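Long-range contacts in B-agarase (Agarivorans gilvus, PDB 5Z6P), which probably hydrolyses the beta-galactosidic linkages of agarose, as a glycoside hydrolase of family 50 with agarase activity: residues H74-V79 with S191-L196; S159-W164 with N217-I222; T317-D322 with V359-Y364; V543-T548 with A588-A593; Q558-N563 with S581-D586. One frame throughout, in Å; residues are numbered along the deposited sequence.

In the fold
Contact 1 stands alone, while contacts 2 and 3 touch each other, as do contacts 4 and 5. Contact 1 pairs two strands of the agarase carbohydrate-binding-module-like region; contact 2 joins two loops of the same region, its centre about 32 Å from that of contact 1. Contact 2 meets contact 3 where A362 O lies 2.7 Å from G221 N, a probable hydrogen bond, and M363 packs on I222. Contacts 4 and 5 share the long helix 581-609, have centres about 13 Å apart, and meet where L546 packs against W560 and D586. This helical pair is remote from the others: about 17 Å separates the nearest atoms of contacts 1 and 4, and about 53 Å the centres of contacts 2 and 4.

Contact 1: H74-V79 with S191-L196; sequences HFYTSV and SIHGSL
The carbonyl oxygen I192 O is gripped twice by one residue, T77. The hydroxyl OG1 of T77 donates to I192 O at 2.6 Å, in the carbonyl plane and on a lone pair, while T77 N reaches the same I192 O at 3.0 Å from a direction tilted out of that plane. The hydroxyl can do this because chi1 of 74° sets it between its own backbone N and carbonyl carbon, beside the neighbouring strand. I192 N returns a bond to T77 O, completing an antiparallel hydrogen-bonded pair flanked by the non-hydrogen-bonded pairs Y76-H193 and S78-S191. A water donates to T77 O and also bonds S191 OG, both at 2.7 Å.

Just beyond the paired residues, G194 N donates to F75 O, and G194 CA sits over one face of the F75 ring, 4.0 Å from its centroid, a CH-pi contact. F75 CE2 meets the edge of the H193 imidazole at CD2, 3.7 Å away, with the two planes inclined at 52°. Y76 lies beside H193 as well, its ring nearly parallel but slid aside; Y76 CD1 touches H193 CB at 3.9 Å. The two T77 donors thus satisfy I192 O and fix the rotation of the T77 hydroxyl, while F75, edge-to-face with H650, and H193, hydrogen-bonded through NE2 to K646, carry the edge of the strand pair to residues 646-650.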
# COMPACT_ATOMS: atom_id res chain seq x y z
N HIS A 74 -19.70 4.93 9.75
CA HIS A 74 -18.75 4.32 10.68
C HIS A 74 -17.57 3.68 9.98
O HIS A 74 -17.75 2.92 9.04
CB HIS A 74 -19.46 3.27 11.53
CG HIS A 74 -20.56 3.82 12.37
ND1 HIS A 74 -20.34 4.48 13.56
CD2 HIS A 74 -21.91 3.81 12.19
CE1 HIS A 74 -21.49 4.85 14.08
NE2 HIS A 74 -22.46 4.46 13.26
N PHE A 75 -16.36 3.98 10.44
CA PHE A 75 -15.18 3.40 9.81
C PHE A 75 -15.11 1.89 9.98
O PHE A 75 -14.86 1.19 9.02
CB PHE A 75 -13.89 4.03 10.33
CG PHE A 75 -12.67 3.62 9.56
CD1 PHE A 75 -12.30 4.31 8.43
CD2 PHE A 75 -11.94 2.51 9.94
CE1 PHE A 75 -11.17 3.93 7.71
CE2 PHE A 75 -10.82 2.12 9.22
CZ PHE A 75 -10.44 2.82 8.09
N TYR A 76 -15.34 1.38 11.19
CA TYR A 76 -15.35 -0.07 11.41
C TYR A 76 -16.74 -0.67 11.59
O TYR A 76 -17.47 -0.28 12.48
CB TYR A 76 -14.52 -0.44 12.65
CG TYR A 76 -13.06 -0.11 12.52
CD1 TYR A 76 -12.23 -0.87 11.72
CD2 TYR A 76 -12.51 0.98 13.20
CE1 TYR A 76 -10.88 -0.58 11.59
CE2 TYR A 76 -11.16 1.28 13.09
CZ TYR A 76 -10.35 0.50 12.27
OH TYR A 76 -9.01 0.78 12.13
N THR A 77 -17.10 -1.63 10.75
CA THR A 77 -18.31 -2.42 10.96
C THR A 77 -17.94 -3.89 10.99
O THR A 77 -17.09 -4.32 10.22
CB THR A 77 -19.38 -2.17 9.88
OG1 THR A 77 -19.00 -2.80 8.65
CG2 THR A 77 -19.57 -0.71 9.67
N SER A 78 -18.58 -4.63 11.88
CA SER A 78 -18.24 -6.03 12.10
C SER A 78 -19.43 -6.91 12.44
O SER A 78 -20.35 -6.51 13.14
CB SER A 78 -17.21 -6.18 13.23
OG SER A 78 -16.16 -5.25 13.11
N VAL A 79 -19.38 -8.11 11.90
CA VAL A 79 -20.13 -9.24 12.41
C VAL A 79 -19.14 -10.10 13.23
O VAL A 79 -18.07 -10.43 12.72
CB VAL A 79 -20.71 -10.09 11.28
CG1 VAL A 79 -21.45 -11.29 11.85
CG2 VAL A 79 -21.59 -9.24 10.35
N SER A 191 -15.55 -8.26 8.75
CA SER A 191 -15.30 -6.84 8.85
C SER A 191 -15.49 -6.14 7.51
O SER A 191 -15.01 -6.60 6.47
CB SER A 191 -13.87 -6.58 9.38
OG SER A 191 -13.42 -5.26 9.11
N ILE A 192 -16.23 -5.05 7.55
CA ILE A 192 -16.38 -4.17 6.42
C ILE A 192 -15.94 -2.80 6.92
O ILE A 192 -16.57 -2.23 7.82
CB ILE A 192 -17.83 -4.16 5.89
CG1 ILE A 192 -18.19 -5.52 5.31
CG2 ILE A 192 -18.03 -3.08 4.85
CD1 ILE A 192 -19.67 -5.71 5.08
N HIS A 193 -14.84 -2.29 6.37
CA HIS A 193 -14.29 -1.05 6.89
C HIS A 193 -13.65 -0.20 5.81
O HIS A 193 -13.39 -0.67 4.71
CB HIS A 193 -13.29 -1.34 8.01
CG HIS A 193 -11.95 -1.78 7.52
ND1 HIS A 193 -11.66 -3.10 7.23
CD2 HIS A 193 -10.81 -1.09 7.29
CE1 HIS A 193 -10.40 -3.20 6.83
NE2 HIS A 193 -9.86 -1.99 6.86
N GLY A 194 -13.43 1.07 6.14
CA GLY A 194 -12.81 2.01 5.23
C GLY A 194 -13.62 2.26 3.97
O GLY A 194 -13.07 2.58 2.92
N SER A 195 -14.93 2.10 4.06
CA SER A 195 -15.75 2.20 2.87
C SER A 195 -16.40 3.57 2.74
O SER A 195 -16.59 4.27 3.72
CB SER A 195 -16.83 1.12 2.90
OG SER A 195 -17.48 1.05 1.65
N LEU A 196 -16.73 3.96 1.51
CA LEU A 196 -17.44 5.23 1.28
C LEU A 196 -18.95 5.01 1.21
O LEU A 196 -19.71 5.96 1.05
CB LEU A 196 -16.96 5.90 0.01
CG LEU A 196 -15.51 6.37 -0.03
CD1 LEU A 196 -15.30 7.06 -1.33
CD2 LEU A 196 -15.22 7.31 1.13
O HOH W 1 -16.30 2.21 6.46
O HOH W 2 -14.52 -3.56 10.82

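Contact 2: S159-W164 with N217-I222; sequences SNPCPW and NYLSGI
Neither segment is a helix or a strand: residues 217-222 fold into a type I turn from N217 to S220 followed by a type II turn from L219 to I222, and P161 and Y218 make the nearest backbone approach, 7.8 Å from CA to CA. Y218 spans the gap. With CG anti to the backbone N (chi1 -172°), its ring extends past P161 and C162 until Y218 OH accepts a hydrogen bond from W164 N at 3.0 Å, the donor lying at the ring edge and in its plane. Along the way Y218 CD2 brushes P161 CB, and Y218 CE2 meets the indole edge at W164 CD1, 3.7 Å away, the tyrosine and pyrrole ring planes standing 76° apart.

The proline-rich loop is itself held by the disulfide between C162 and C151, and it leads from strand 135-140 to strand 168-174. The contact therefore ties a cross-linked loop of the carbohydrate-binding-module-like region to the chain that leaves strand 199-210 toward helix 241-255.

L219 divides its two methyls between the partners: L219 CD1 lies 3.7 Å from P161 CB, while L219 CD2 comes within 4.1 Å of W164 CD1. Farther along the indole, I222 CD1 approaches W164 CZ2 to 3.6 Å, the two side chains sliding past each other in opposite directions. F679 meets the W164 ring edge-to-face.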
# COMPACT_ATOMS: atom_id res chain seq x y z
N SER A 159 4.32 -19.89 -2.24
CA SER A 159 2.87 -19.96 -2.26
C SER A 159 2.41 -21.39 -2.55
O SER A 159 3.09 -22.16 -3.22
CB SER A 159 2.30 -19.00 -3.30
OG SER A 159 2.59 -17.66 -2.99
N ASN A 160 1.25 -21.75 -2.01
CA ASN A 160 0.57 -22.96 -2.42
C ASN A 160 -0.75 -22.53 -3.02
O ASN A 160 -1.66 -22.16 -2.29
CB ASN A 160 0.36 -23.93 -1.26
CG ASN A 160 1.49 -23.92 -0.25
OD1 ASN A 160 2.53 -24.54 -0.46
ND2 ASN A 160 1.28 -23.22 0.86
N PRO A 161 -0.87 -22.56 -4.35
CA PRO A 161 -2.03 -21.96 -5.00
C PRO A 161 -3.37 -22.50 -4.50
O PRO A 161 -3.53 -23.70 -4.32
CB PRO A 161 -1.82 -22.32 -6.48
CG PRO A 161 -0.89 -23.45 -6.47
CD PRO A 161 0.03 -23.20 -5.32
N CYS A 162 -4.30 -21.59 -4.23
CA CYS A 162 -5.70 -21.93 -4.05
C CYS A 162 -6.32 -22.16 -5.41
O CYS A 162 -5.88 -21.58 -6.40
CB CYS A 162 -6.46 -20.83 -3.32
SG CYS A 162 -5.88 -20.49 -1.67
N PRO A 163 -7.36 -23.00 -5.47
CA PRO A 163 -8.14 -23.11 -6.70
C PRO A 163 -8.54 -21.73 -7.22
O PRO A 163 -9.01 -20.92 -6.43
CB PRO A 163 -9.36 -23.92 -6.27
CG PRO A 163 -8.84 -24.78 -5.17
CD PRO A 163 -7.84 -23.93 -4.43
N TRP A 164 -8.31 -21.46 -8.50
CA TRP A 164 -8.80 -20.24 -9.13
C TRP A 164 -9.73 -20.63 -10.28
O TRP A 164 -9.74 -21.80 -10.69
CB TRP A 164 -7.64 -19.36 -9.62
CG TRP A 164 -7.15 -19.74 -10.98
CD1 TRP A 164 -6.35 -20.81 -11.29
CD2 TRP A 164 -7.42 -19.07 -12.21
NE1 TRP A 164 -6.13 -20.85 -12.65
CE2 TRP A 164 -6.77 -19.80 -13.23
CE3 TRP A 164 -8.15 -17.93 -12.56
CZ2 TRP A 164 -6.83 -19.42 -14.57
CZ3 TRP A 164 -8.20 -17.56 -13.88
CH2 TRP A 164 -7.55 -18.30 -14.88
N ASN A 217 1.21 -29.25 -10.19
CA ASN A 217 1.42 -28.58 -11.46
C ASN A 217 0.19 -27.82 -11.90
O ASN A 217 -0.03 -27.61 -13.09
CB ASN A 217 1.81 -29.60 -12.54
CG ASN A 217 3.16 -30.24 -12.26
OD1 ASN A 217 3.32 -31.46 -12.36
ND2 ASN A 217 4.14 -29.43 -11.88
N TYR A 218 -0.61 -27.42 -10.91
CA TYR A 218 -1.87 -26.70 -11.13
C TYR A 218 -1.71 -25.51 -12.08
O TYR A 218 -2.54 -25.29 -12.95
CB TYR A 218 -2.43 -26.21 -9.79
CG TYR A 218 -3.81 -25.62 -9.85
CD1 TYR A 218 -4.88 -26.36 -10.34
CD2 TYR A 218 -4.06 -24.34 -9.38
CE1 TYR A 218 -6.15 -25.83 -10.39
CE2 TYR A 218 -5.33 -23.80 -9.42
CZ TYR A 218 -6.37 -24.55 -9.93
OH TYR A 218 -7.63 -24.02 -9.98
N LEU A 219 -0.61 -24.77 -11.93
CA LEU A 219 -0.44 -23.53 -12.67
C LEU A 219 0.56 -23.64 -13.82
O LEU A 219 0.98 -22.64 -14.39
CB LEU A 219 -0.01 -22.42 -11.71
CG LEU A 219 -0.98 -22.12 -10.56
CD1 LEU A 219 -0.42 -21.05 -9.65
CD2 LEU A 219 -2.32 -21.69 -11.10
N SER A 220 0.94 -24.87 -14.16
CA SER A 220 1.84 -25.09 -15.28
C SER A 220 1.32 -24.42 -16.54
O SER A 220 0.17 -24.60 -16.92
CB SER A 220 2.04 -26.59 -15.51
OG SER A 220 2.76 -26.83 -16.71
N GLY A 221 2.17 -23.63 -17.16
CA GLY A 221 1.82 -22.95 -18.40
C GLY A 221 0.74 -21.89 -18.30
O GLY A 221 0.09 -21.58 -19.30
N ILE A 222 0.54 -21.32 -17.11
CA ILE A 222 -0.51 -20.31 -16.91
C ILE A 222 -0.15 -18.93 -17.47
O ILE A 222 -1.03 -18.08 -17.66
CB ILE A 222 -0.88 -20.14 -15.41
CG1 ILE A 222 -2.17 -19.34 -15.21
CG2 ILE A 222 0.21 -19.44 -14.68
CD1 ILE A 222 -3.39 -20.17 -15.11

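Contact 3: T317-D322 with V359-Y364; sequences TGIDYD and VRRAMY
The R361 side chain passes T317 O and the I319 side chain on its way outward. R361 CB lies 3.4 Å from T317 O. Next comes R361 CG, anti to the backbone N (chi1 177°) and 4.0 Å from I319 CD1. After the bend at chi2, R361 CD turns back to lie 3.6 Å from T317 O. I319 CD1 lies at the NE end of the guanidinium edge, near its plane, the two side chains running alongside and pointing the same way. The carbonyl T317 O also receives a CA-H...O contact from R361 CA at 3.2 Å.

T317 forms an ST turn, T317 OG1 accepting from I319 N at 3.2 Å and also bonding E393. A type II turn from G318 to Y321 follows in strand 315-325, so this irregular piece of an outer strand in a three-stranded antiparallel sheet meets helix 353-361 near its C-terminal end.

From the preceding position of the helix, R360 CG packs 3.7 Å from T317 O, and its guanidinium NH1 is hydrogen-bonded to I316 O. Y364 CE2 approaches T317 O to 3.6 Å, while its hydroxyl is bonded to I316 O and to T723.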
# COMPACT_ATOMS: atom_id res chain seq x y z
N THR A 317 11.99 -16.09 -12.65
CA THR A 317 11.72 -17.13 -13.66
C THR A 317 11.76 -18.53 -13.09
O THR A 317 11.25 -19.46 -13.71
CB THR A 317 12.73 -17.08 -14.83
OG1 THR A 317 14.05 -17.32 -14.34
CG2 THR A 317 12.68 -15.75 -15.56
N GLY A 318 12.35 -18.69 -11.93
CA GLY A 318 12.59 -20.02 -11.40
C GLY A 318 14.03 -20.47 -11.63
O GLY A 318 14.60 -21.19 -10.82
N ILE A 319 14.63 -20.05 -12.75
CA ILE A 319 16.02 -20.43 -13.05
C ILE A 319 16.97 -19.85 -12.00
O ILE A 319 16.97 -18.65 -11.74
CB ILE A 319 16.46 -19.96 -14.46
CG1 ILE A 319 15.54 -20.54 -15.55
CG2 ILE A 319 17.93 -20.31 -14.71
CD1 ILE A 319 15.41 -22.04 -15.52
N ASP A 320 17.76 -20.73 -11.39
CA ASP A 320 18.70 -20.40 -10.33
C ASP A 320 18.02 -19.87 -9.08
O ASP A 320 18.66 -19.23 -8.25
CB ASP A 320 19.74 -19.40 -10.83
CG ASP A 320 20.92 -20.07 -11.47
OD1 ASP A 320 20.82 -21.27 -11.77
OD2 ASP A 320 21.95 -19.41 -11.68
N TYR A 321 16.72 -20.11 -8.94
CA TYR A 321 16.06 -19.67 -7.73
C TYR A 321 16.54 -20.45 -6.51
O TYR A 321 16.51 -21.66 -6.51
CB TYR A 321 14.54 -19.79 -7.81
CG TYR A 321 13.95 -19.36 -6.49
CD1 TYR A 321 13.97 -18.03 -6.12
CD2 TYR A 321 13.47 -20.29 -5.58
CE1 TYR A 321 13.49 -17.62 -4.91
CE2 TYR A 321 12.98 -19.89 -4.36
CZ TYR A 321 12.99 -18.55 -4.03
OH TYR A 321 12.51 -18.12 -2.82
N ASP A 322 16.94 -19.74 -5.46
CA ASP A 322 17.28 -20.42 -4.22
C ASP A 322 17.06 -19.53 -3.01
O ASP A 322 17.08 -18.31 -3.11
CB ASP A 322 18.73 -20.91 -4.27
CG ASP A 322 19.01 -22.01 -3.25
OD1 ASP A 322 18.05 -22.51 -2.63
OD2 ASP A 322 20.18 -22.37 -3.09
N VAL A 359 8.53 -25.56 -10.22
CA VAL A 359 7.12 -25.22 -10.33
C VAL A 359 6.96 -23.84 -10.98
O VAL A 359 6.12 -23.65 -11.86
CB VAL A 359 6.42 -25.23 -8.97
CG1 VAL A 359 5.00 -24.72 -9.09
CG2 VAL A 359 6.43 -26.63 -8.40
N ARG A 360 7.78 -22.89 -10.55
CA ARG A 360 7.69 -21.53 -11.09
C ARG A 360 8.06 -21.48 -12.56
O ARG A 360 7.32 -20.91 -13.35
CB ARG A 360 8.58 -20.57 -10.30
CG ARG A 360 8.74 -19.20 -10.99
CD ARG A 360 7.39 -18.49 -11.16
NE ARG A 360 6.78 -18.18 -9.87
CZ ARG A 360 7.01 -17.07 -9.18
NH1 ARG A 360 7.82 -16.13 -9.66
NH2 ARG A 360 6.41 -16.88 -8.01
N ARG A 361 9.19 -22.08 -12.93
CA ARG A 361 9.62 -22.09 -14.32
C ARG A 361 8.58 -22.73 -15.24
O ARG A 361 8.35 -22.26 -16.36
CB ARG A 361 10.97 -22.81 -14.46
CG ARG A 361 11.49 -22.94 -15.89
CD ARG A 361 11.50 -21.62 -16.62
NE ARG A 361 11.99 -21.72 -18.00
CZ ARG A 361 11.23 -21.95 -19.06
NH1 ARG A 361 9.92 -22.12 -18.94
NH2 ARG A 361 11.77 -21.99 -20.27
N ALA A 362 7.92 -23.78 -14.77
CA ALA A 362 6.90 -24.45 -15.58
C ALA A 362 5.63 -23.60 -15.76
O ALA A 362 4.76 -23.93 -16.57
CB ALA A 362 6.55 -25.79 -14.99
N MET A 363 5.52 -22.49 -15.02
CA MET A 363 4.36 -21.61 -15.22
C MET A 363 4.45 -20.85 -16.54
O MET A 363 3.44 -20.44 -17.10
CB MET A 363 4.22 -20.61 -14.07
CG MET A 363 3.75 -21.19 -12.74
SD MET A 363 3.73 -19.94 -11.43
CE MET A 363 2.31 -18.97 -11.91
N TYR A 364 5.67 -20.65 -17.02
CA TYR A 364 5.87 -19.84 -18.21
C TYR A 364 5.81 -20.67 -19.50
O TYR A 364 6.58 -21.61 -19.69
CB TYR A 364 7.20 -19.08 -18.14
CG TYR A 364 7.32 -18.22 -16.90
CD1 TYR A 364 6.68 -17.00 -16.81
CD2 TYR A 364 8.06 -18.66 -15.80
CE1 TYR A 364 6.78 -16.21 -15.67
CE2 TYR A 364 8.16 -17.88 -14.65
CZ TYR A 364 7.51 -16.67 -14.59
OH TYR A 364 7.61 -15.89 -13.46

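Contact 4: V543-T548 with A588-A593; sequences VELLKT and ALLLEA
L545 pushes into the 588-593 helix and makes most of this contact. Its CG stands anti to the backbone N (chi1 -170°), which carries both methyls toward the partner helix. L545 CD1 is the more deeply engaged branch, lying 3.8 Å from L590 CD2 and equally far from A593 CB, and it also meets the backbone at L589 O, again 3.8 Å away. The small A593 lets the leucine tip come close to the helix surface. L545 CD2 touches L589 CB at 4.1 Å and shares L590 CD2 with the other methyl.

L590 forms the inner side: its CD2 methyl packs on L545, and, more loosely, L590 CD2 approaches L546 CG at 4.3 Å. Both L590 and L546 are buried. L546 also packs on W567 and L570 of helix 567-572, and L590 on F542, further along helix 537-550. The outer side is looser. There the exposed L589 crosses L545 at about a right angle, its L589 CD1 coming no nearer than 4.2 Å to L545 CD2, and it touches K549 as well.

No hydrogen bond crosses the interface. The axes of the two short segments approach to 10.4 Å, with an angle of 134° between their directions: a leucine-lined crossing of helix 537-550 with the long helix 581-609, which helix 567-572 covers through L546.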
# COMPACT_ATOMS: atom_id res chain seq x y z
N VAL A 543 16.77 11.00 28.31
CA VAL A 543 17.15 11.22 29.69
C VAL A 543 17.11 12.71 30.03
O VAL A 543 16.61 13.11 31.07
CB VAL A 543 18.56 10.65 29.99
CG1 VAL A 543 19.07 11.15 31.35
CG2 VAL A 543 18.52 9.14 29.97
N GLU A 544 17.63 13.55 29.14
CA GLU A 544 17.67 14.98 29.40
C GLU A 544 16.25 15.56 29.35
O GLU A 544 15.93 16.49 30.08
CB GLU A 544 18.59 15.68 28.40
CG GLU A 544 18.60 17.20 28.50
CD GLU A 544 19.21 17.75 29.80
OE1 GLU A 544 19.99 17.04 30.49
OE2 GLU A 544 18.93 18.93 30.12
N LEU A 545 15.39 14.97 28.51
CA LEU A 545 14.00 15.38 28.46
C LEU A 545 13.29 15.08 29.79
O LEU A 545 12.61 15.93 30.34
CB LEU A 545 13.29 14.71 27.28
CG LEU A 545 11.88 15.19 26.94
CD1 LEU A 545 11.47 14.73 25.55
CD2 LEU A 545 10.79 14.76 27.95
N LEU A 546 13.42 13.86 30.29
CA LEU A 546 12.79 13.48 31.54
C LEU A 546 13.38 14.26 32.72
O LEU A 546 12.67 14.62 33.64
CB LEU A 546 12.92 11.97 31.76
CG LEU A 546 12.12 11.18 30.71
CD1 LEU A 546 12.54 9.72 30.60
CD2 LEU A 546 10.62 11.31 30.95
N LYS A 547 14.69 14.50 32.68
CA LYS A 547 15.37 15.23 33.74
C LYS A 547 14.87 16.68 33.77
O LYS A 547 14.71 17.27 34.82
CB LYS A 547 16.88 15.17 33.53
CG LYS A 547 17.72 15.65 34.67
CD LYS A 547 19.16 15.21 34.44
CE LYS A 547 20.09 16.39 34.29
NZ LYS A 547 20.44 17.01 35.59
N THR A 548 14.60 17.25 32.61
CA THR A 548 14.06 18.60 32.53
C THR A 548 12.62 18.65 33.08
O THR A 548 12.25 19.59 33.78
CB THR A 548 14.10 19.11 31.08
OG1 THR A 548 15.47 19.30 30.70
CG2 THR A 548 13.33 20.42 30.93
N ALA A 588 4.77 9.78 24.94
CA ALA A 588 4.34 10.73 23.92
C ALA A 588 5.35 11.87 23.72
O ALA A 588 5.70 12.20 22.59
CB ALA A 588 2.98 11.29 24.26
N LEU A 589 5.79 12.48 24.81
CA LEU A 589 6.81 13.53 24.74
C LEU A 589 8.08 13.01 24.04
O LEU A 589 8.65 13.67 23.19
CB LEU A 589 7.17 14.03 26.13
CG LEU A 589 6.11 14.75 26.97
CD1 LEU A 589 6.66 15.03 28.36
CD2 LEU A 589 5.66 16.04 26.29
N LEU A 590 8.51 11.82 24.45
CA LEU A 590 9.73 11.22 23.92
C LEU A 590 9.60 10.93 22.42
O LEU A 590 10.48 11.28 21.67
CB LEU A 590 10.06 9.93 24.69
CG LEU A 590 10.33 10.10 26.19
CD1 LEU A 590 10.55 8.76 26.89
CD2 LEU A 590 11.52 11.02 26.45
N LEU A 591 8.49 10.32 22.01
CA LEU A 591 8.27 9.98 20.60
C LEU A 591 8.27 11.24 19.73
O LEU A 591 8.96 11.32 18.71
CB LEU A 591 6.95 9.20 20.42
CG LEU A 591 6.54 8.75 19.03
CD1 LEU A 591 7.59 7.85 18.40
CD2 LEU A 591 5.18 8.06 19.07
N GLU A 592 7.52 12.25 20.17
CA GLU A 592 7.47 13.49 19.41
C GLU A 592 8.84 14.17 19.35
O GLU A 592 9.20 14.67 18.29
CB GLU A 592 6.44 14.47 20.00
CG GLU A 592 6.49 15.83 19.32
CD GLU A 592 5.27 16.69 19.57
OE1 GLU A 592 4.31 16.18 20.15
OE2 GLU A 592 5.26 17.87 19.16
N ALA A 593 9.60 14.19 20.44
CA ALA A 593 10.93 14.81 20.40
C ALA A 593 11.85 14.06 19.42
O ALA A 593 12.58 14.66 18.65
CB ALA A 593 11.58 14.85 21.80

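Contact 5: Q558-N563 with S581-D586; sequences QSWQTN and SAQVED
The indole of W560 is engaged on a face and at an edge by two residues of the facing helix. Over one face lies Q583 CG, 3.4 Å from the centroid of the five-membered ring of W560, a CH-pi contact. At the edge, W560 NE1 donates to D586 OD2 at 2.8 Å in an almost straight bond, 175° at the hydrogen. The acceptor lies in the ring plane and offers its anti lone pair, although the carboxylate is turned 46° from the indole.

Q583 is extended beyond CG, its amide plane 70° from the ring. Q583 NE2 lies 3.5 Å from W560 CG and gives a hydrogen bond of 2.8 Å to a water, which in turn donates weakly to W560 O.

Here the last turn of helix 553-560 rests on the first turns of helix 581-609, and Q561, with positive phi, is where the chain leaves the shorter helix. Beside the indole, S559 OG packs against A582 CB at 3.2 Å; that hydroxyl is hydrogen-bonded to Y550.

D586 has further partners on helix 537-550: OD1 forms a salt bridge with K549, and OD2, besides the indole N-H, bonds Y550 OH. This probably favours the charged carboxylate and fixes its rotation, while L546 packs against both W560 and D586.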
# COMPACT_ATOMS: atom_id res chain seq x y z
N GLN A 558 8.19 8.62 41.72
CA GLN A 558 6.83 8.87 42.20
C GLN A 558 5.80 8.71 41.07
O GLN A 558 4.79 8.04 41.22
CB GLN A 558 6.73 10.29 42.78
CG GLN A 558 5.58 10.54 43.74
CD GLN A 558 5.23 9.32 44.59
OE1 GLN A 558 4.17 8.71 44.44
NE2 GLN A 558 6.14 8.96 45.50
N SER A 559 6.10 9.32 39.93
CA SER A 559 5.22 9.30 38.77
C SER A 559 5.19 7.95 38.07
O SER A 559 4.13 7.46 37.72
CB SER A 559 5.63 10.41 37.81
OG SER A 559 5.08 10.22 36.53
N TRP A 560 6.37 7.35 37.88
CA TRP A 560 6.48 6.08 37.17
C TRP A 560 6.23 4.86 38.06
O TRP A 560 6.07 3.76 37.55
CB TRP A 560 7.87 5.93 36.54
CG TRP A 560 8.07 6.72 35.32
CD1 TRP A 560 7.35 7.80 34.91
CD2 TRP A 560 9.05 6.49 34.31
NE1 TRP A 560 7.83 8.27 33.73
CE2 TRP A 560 8.87 7.48 33.33
CE3 TRP A 560 10.07 5.55 34.15
CZ2 TRP A 560 9.67 7.56 32.20
CZ3 TRP A 560 10.86 5.62 33.03
CH2 TRP A 560 10.67 6.62 32.07
N GLN A 561 6.20 5.08 39.37
CA GLN A 561 6.14 4.00 40.36
C GLN A 561 7.31 3.05 40.17
O GLN A 561 7.14 1.84 40.09
CB GLN A 561 4.80 3.25 40.28
CG GLN A 561 3.57 4.09 40.67
CD GLN A 561 3.57 4.52 42.13
OE1 GLN A 561 4.37 4.05 42.94
NE2 GLN A 561 2.67 5.44 42.48
N THR A 562 8.50 3.63 40.05
CA THR A 562 9.75 2.90 39.89
C THR A 562 10.68 3.16 41.08
O THR A 562 10.38 4.00 41.90
CB THR A 562 10.48 3.28 38.59
OG1 THR A 562 10.65 4.71 38.54
CG2 THR A 562 9.68 2.81 37.36
N ASN A 563 11.80 2.45 41.15
CA ASN A 563 12.76 2.67 42.23
C ASN A 563 14.15 2.95 41.68
O ASN A 563 15.12 2.33 42.12
CB ASN A 563 12.85 1.46 43.18
CG ASN A 563 11.49 0.92 43.60
OD1 ASN A 563 11.18 -0.24 43.36
ND2 ASN A 563 10.70 1.75 44.26
N SER A 581 -0.57 5.77 33.29
CA SER A 581 -0.99 6.90 32.48
C SER A 581 0.07 8.01 32.45
O SER A 581 0.19 8.71 31.45
CB SER A 581 -2.33 7.47 32.97
OG SER A 581 -2.28 7.77 34.34
N ALA A 582 0.84 8.14 33.52
CA ALA A 582 1.90 9.14 33.55
C ALA A 582 3.05 8.77 32.61
O ALA A 582 3.56 9.60 31.88
CB ALA A 582 2.42 9.33 34.96
N GLN A 583 3.46 7.51 32.64
CA GLN A 583 4.48 7.03 31.72
C GLN A 583 4.08 7.20 30.26
O GLN A 583 4.92 7.49 29.42
CB GLN A 583 4.82 5.56 32.01
CG GLN A 583 5.65 5.37 33.27
CD GLN A 583 5.77 3.91 33.70
OE1 GLN A 583 4.85 3.12 33.53
NE2 GLN A 583 6.91 3.56 34.28
N VAL A 584 2.80 7.02 29.95
CA VAL A 584 2.35 7.14 28.56
C VAL A 584 2.39 8.59 28.10
O VAL A 584 2.80 8.87 26.98
CB VAL A 584 0.93 6.55 28.37
CG1 VAL A 584 0.36 6.90 27.00
CG2 VAL A 584 0.98 5.02 28.54
N GLU A 585 2.01 9.53 28.96
CA GLU A 585 2.25 10.95 28.67
C GLU A 585 3.72 11.20 28.34
O GLU A 585 4.03 11.88 27.38
CB GLU A 585 1.82 11.83 29.85
CG GLU A 585 0.32 12.08 29.96
CD GLU A 585 -0.11 12.47 31.38
OE1 GLU A 585 -1.32 12.43 31.67
OE2 GLU A 585 0.76 12.81 32.20
N ASP A 586 4.62 10.61 29.12
CA ASP A 586 6.06 10.73 28.87
C ASP A 586 6.48 10.04 27.57
O ASP A 586 7.28 10.58 26.82
CB ASP A 586 6.85 10.19 30.07
CG ASP A 586 6.76 11.10 31.30
OD1 ASP A 586 6.56 12.30 31.11
OD2 ASP A 586 6.87 10.62 32.44
O HOH W 3 6.97 1.10 35.66